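Local coordinates for protein alanine glyoxylate transaminase (Thermococcus litoralis, PDB 2ZC0) that probably transfers the amino group of alanine to glyoxylate, using pyridoxal 5'-phosphate as its cofactor, at residues 349-361 against 393-405. Sequence-based numbering, arbitrary orientation.
Sequences SFANELMEREGVV and GIKKLAKLYKEKF
Leu400 reaches from helix 393-404 as a knob into a hole formed by Phe350, Glu353, Leu354 and Arg357. Its CD1 lies against the backbone, 3.5 Å from Leu354 CA, while CD2 faces the carboxylate of Glu353. Beside it, the ring of Phe350, swung out with CG anti to the backbone N (chi1 -179°), takes the CD2 methyl of Leu397 in its plane, at the edge, with CE2 3.3 Å from that CD2. Leu354 CD1 comes to 3.8 Å from the same methyl, Leu397 CD2. These apolar contacts join two helices of what is, as in other fold type I aminotransferases, the small C-terminal domain; their axes run 120° apart and approach to 10.3 Å. Beyond Gly359, with positive phi the first residue to leave helical geometry after helix 349-357, strand 360-361 pairs with strand 37-38, and Val360 CG2 rests on Lys396 CD. Two salt-bridge networks lie along one margin of the apolar packing. In the first, Glu358, its chain bent at chi2, splits its carboxylate between two lysines: Lys399 NZ meets OE2 on its syn lone pair at 3.1 Å, and Lys396 NZ meets OE1 on the anti side. Lys396 NZ also bonds Glu358 O, on a lone pair in the carbonyl plane. With an alanine here, both lysines would probably lose their carboxylate mate, leaving Lys399 free to swing. In the second network, Arg357 NH2 bonds Glu353 OE2 at 2.8 Å, in the guanidinium plane, whereas Glu403 brings OE1 over one guanidinium face. The bond from Arg357 NH2 to Glu403 OE2 is weak, bent to 124°, guanidinium and carboxylate being steeply inclined to each other.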
# COMPACT_ATOMS: atom_id res chain seq x y z
N SER A 349 -11.82 27.45 19.79
CA SER A 349 -12.64 27.68 20.98
C SER A 349 -13.47 28.94 20.73
O SER A 349 -14.66 28.99 21.03
CB SER A 349 -11.76 27.87 22.22
OG SER A 349 -11.03 29.07 22.15
N PHE A 350 -12.82 29.97 20.18
CA PHE A 350 -13.50 31.22 19.88
C PHE A 350 -14.72 30.95 19.01
O PHE A 350 -15.76 31.59 19.17
CB PHE A 350 -12.57 32.17 19.14
CG PHE A 350 -13.20 33.49 18.82
CD1 PHE A 350 -13.23 34.50 19.78
CD2 PHE A 350 -13.80 33.71 17.59
CE1 PHE A 350 -13.86 35.71 19.51
CE2 PHE A 350 -14.43 34.92 17.31
CZ PHE A 350 -14.46 35.92 18.27
N ALA A 351 -14.58 30.02 18.08
CA ALA A 351 -15.68 29.69 17.19
C ALA A 351 -16.81 29.04 17.99
O ALA A 351 -17.99 29.27 17.70
CB ALA A 351 -15.21 28.76 16.09
N ASN A 352 -16.47 28.24 18.99
CA ASN A 352 -17.47 27.58 19.82
C ASN A 352 -18.19 28.61 20.69
O ASN A 352 -19.41 28.62 20.78
CB ASN A 352 -16.83 26.52 20.73
CG ASN A 352 -16.42 25.27 19.97
OD1 ASN A 352 -17.26 24.57 19.41
ND2 ASN A 352 -15.13 24.98 19.97
N GLU A 353 -17.41 29.48 21.32
CA GLU A 353 -17.97 30.51 22.18
C GLU A 353 -18.87 31.44 21.38
O GLU A 353 -19.89 31.91 21.89
CB GLU A 353 -16.85 31.30 22.85
CG GLU A 353 -17.21 31.82 24.23
CD GLU A 353 -16.03 32.47 24.92
OE1 GLU A 353 -14.93 31.88 24.89
OE2 GLU A 353 -16.20 33.57 25.51
N LEU A 354 -18.50 31.71 20.13
CA LEU A 354 -19.28 32.60 19.27
C LEU A 354 -20.63 31.95 18.97
O LEU A 354 -21.68 32.59 19.04
CB LEU A 354 -18.53 32.86 17.96
CG LEU A 354 -18.74 34.18 17.20
CD1 LEU A 354 -18.25 34.01 15.77
CD2 LEU A 354 -20.19 34.58 17.21
N MET A 355 -20.58 30.66 18.63
CA MET A 355 -21.76 29.89 18.30
C MET A 355 -22.69 29.74 19.50
O MET A 355 -23.91 29.70 19.35
CB MET A 355 -21.35 28.51 17.78
CG MET A 355 -22.46 27.76 17.07
SD MET A 355 -21.89 26.24 16.26
CE MET A 355 -23.17 25.09 16.75
N GLU A 356 -22.10 29.67 20.69
CA GLU A 356 -22.86 29.51 21.92
C GLU A 356 -23.48 30.79 22.47
O GLU A 356 -24.66 30.82 22.82
CB GLU A 356 -21.98 28.89 23.01
CG GLU A 356 -21.71 27.41 22.85
CD GLU A 356 -20.88 26.86 23.99
OE1 GLU A 356 -21.21 27.16 25.16
OE2 GLU A 356 -19.90 26.13 23.72
N ARG A 357 -22.68 31.85 22.55
CA ARG A 357 -23.14 33.12 23.09
C ARG A 357 -23.90 34.02 22.11
O ARG A 357 -24.93 34.59 22.47
CB ARG A 357 -21.94 33.87 23.68
CG ARG A 357 -21.14 33.02 24.66
CD ARG A 357 -19.92 33.74 25.21
NE ARG A 357 -20.28 34.83 26.12
CZ ARG A 357 -19.40 35.50 26.86
NH1 ARG A 357 -19.81 36.48 27.65
NH2 ARG A 357 -18.11 35.19 26.81
N GLU A 358 -23.41 34.15 20.88
CA GLU A 358 -24.08 35.01 19.91
C GLU A 358 -24.92 34.26 18.88
O GLU A 358 -25.75 34.86 18.20
CB GLU A 358 -23.05 35.90 19.19
CG GLU A 358 -22.18 36.77 20.09
CD GLU A 358 -22.98 37.74 20.96
OE1 GLU A 358 -23.96 38.33 20.45
OE2 GLU A 358 -22.62 37.92 22.14
N GLY A 359 -24.70 32.96 18.75
CA GLY A 359 -25.47 32.20 17.79
C GLY A 359 -25.04 32.41 16.34
O GLY A 359 -25.86 32.33 15.43
N VAL A 360 -23.76 32.71 16.13
CA VAL A 360 -23.22 32.91 14.79
C VAL A 360 -22.20 31.81 14.53
O VAL A 360 -21.34 31.55 15.38
CB VAL A 360 -22.51 34.29 14.64
CG1 VAL A 360 -21.98 34.45 13.22
CG2 VAL A 360 -23.48 35.41 14.96
N VAL A 361 -22.30 31.16 13.38
CA VAL A 361 -21.39 30.07 13.04
C VAL A 361 -20.27 30.44 12.07
O VAL A 361 -20.53 31.00 11.01
CB VAL A 361 -22.15 28.87 12.42
CG1 VAL A 361 -21.22 27.71 12.26
CG2 VAL A 361 -23.35 28.50 13.27
N GLY A 393 -24.14 39.49 11.83
CA GLY A 393 -23.18 38.45 12.17
C GLY A 393 -21.80 38.99 12.49
O GLY A 393 -21.19 38.59 13.48
N ILE A 394 -21.30 39.91 11.67
CA ILE A 394 -19.99 40.49 11.93
C ILE A 394 -19.99 41.37 13.18
O ILE A 394 -18.96 41.50 13.85
CB ILE A 394 -19.47 41.31 10.72
CG1 ILE A 394 -18.90 40.37 9.66
CG2 ILE A 394 -18.39 42.29 11.16
CD1 ILE A 394 -19.93 39.91 8.67
N LYS A 395 -21.13 42.00 13.50
CA LYS A 395 -21.20 42.84 14.70
C LYS A 395 -21.09 41.97 15.94
O LYS A 395 -20.31 42.26 16.85
CB LYS A 395 -22.52 43.64 14.74
CG LYS A 395 -22.52 44.87 13.84
CD LYS A 395 -23.90 45.51 13.72
CE LYS A 395 -23.91 46.60 12.65
NZ LYS A 395 -25.28 47.09 12.35
N LYS A 396 -21.87 40.90 15.97
CA LYS A 396 -21.85 39.95 17.08
C LYS A 396 -20.44 39.40 17.22
O LYS A 396 -19.95 39.19 18.33
CB LYS A 396 -22.83 38.80 16.82
CG LYS A 396 -24.29 39.17 16.99
CD LYS A 396 -25.20 38.02 16.57
CE LYS A 396 -26.60 38.17 17.15
NZ LYS A 396 -26.61 37.91 18.63
N LEU A 397 -19.80 39.17 16.08
CA LEU A 397 -18.44 38.64 16.05
C LEU A 397 -17.49 39.66 16.68
O LEU A 397 -16.58 39.29 17.43
CB LEU A 397 -18.03 38.34 14.60
CG LEU A 397 -16.59 37.97 14.23
CD1 LEU A 397 -15.75 39.22 14.13
CD2 LEU A 397 -16.01 37.00 15.25
N ALA A 398 -17.72 40.93 16.36
CA ALA A 398 -16.91 42.02 16.88
C ALA A 398 -17.12 42.14 18.39
O ALA A 398 -16.18 42.43 19.14
CB ALA A 398 -17.29 43.33 16.19
N LYS A 399 -18.36 41.92 18.82
CA LYS A 399 -18.72 41.99 20.24
C LYS A 399 -17.88 41.01 21.07
O LYS A 399 -17.28 41.39 22.07
CB LYS A 399 -20.22 41.68 20.40
CG LYS A 399 -20.72 41.68 21.84
CD LYS A 399 -22.15 41.12 21.94
CE LYS A 399 -22.61 41.04 23.39
NZ LYS A 399 -23.94 40.38 23.52
N LEU A 400 -17.84 39.75 20.64
CA LEU A 400 -17.07 38.74 21.37
C LEU A 400 -15.58 39.00 21.21
O LEU A 400 -14.78 38.70 22.10
CB LEU A 400 -17.39 37.34 20.85
CG LEU A 400 -17.52 36.22 21.89
CD1 LEU A 400 -17.40 34.89 21.17
CD2 LEU A 400 -16.44 36.34 22.97
N TYR A 401 -15.20 39.56 20.06
CA TYR A 401 -13.81 39.86 19.76
C TYR A 401 -13.24 40.78 20.83
O TYR A 401 -12.26 40.44 21.50
CB TYR A 401 -13.70 40.56 18.40
CG TYR A 401 -12.27 40.80 17.94
CD1 TYR A 401 -11.55 39.82 17.26
CD2 TYR A 401 -11.63 42.01 18.21
CE1 TYR A 401 -10.24 40.04 16.85
CE2 TYR A 401 -10.32 42.24 17.80
CZ TYR A 401 -9.63 41.25 17.12
OH TYR A 401 -8.33 41.48 16.71
N LYS A 402 -13.85 41.95 20.97
CA LYS A 402 -13.38 42.91 21.96
C LYS A 402 -13.76 42.51 23.39
O LYS A 402 -13.19 43.02 24.35
CB LYS A 402 -13.88 44.32 21.63
CG LYS A 402 -12.99 45.07 20.63
CD LYS A 402 -11.50 44.90 20.99
CE LYS A 402 -10.59 45.89 20.26
NZ LYS A 402 -10.67 47.27 20.83
N GLU A 403 -14.72 41.60 23.53
CA GLU A 403 -15.08 41.16 24.86
C GLU A 403 -13.92 40.31 25.38
O GLU A 403 -13.67 40.25 26.58
CB GLU A 403 -16.36 40.32 24.85
CG GLU A 403 -16.86 40.01 26.26
CD GLU A 403 -17.55 38.67 26.37
OE1 GLU A 403 -18.60 38.48 25.72
OE2 GLU A 403 -17.04 37.80 27.12
N LYS A 404 -13.21 39.66 24.46
CA LYS A 404 -12.07 38.81 24.81
C LYS A 404 -10.74 39.55 24.71
O LYS A 404 -9.84 39.34 25.53
CB LYS A 404 -12.01 37.58 23.90
CG LYS A 404 -13.10 36.55 24.12
CD LYS A 404 -12.51 35.17 24.41
CE LYS A 404 -12.05 35.04 25.86
NZ LYS A 404 -11.00 36.02 26.25
N PHE A 405 -10.60 40.41 23.70
CA PHE A 405 -9.35 41.14 23.50
C PHE A 405 -9.51 42.65 23.68
O PHE A 405 -10.64 43.11 23.97
CB PHE A 405 -8.80 40.84 22.09
CG PHE A 405 -8.95 39.41 21.68
CD1 PHE A 405 -9.80 39.06 20.63
CD2 PHE A 405 -8.26 38.40 22.36
CE1 PHE A 405 -9.97 37.72 20.27
CE2 PHE A 405 -8.43 37.06 22.00
CZ PHE A 405 -9.28 36.72 20.96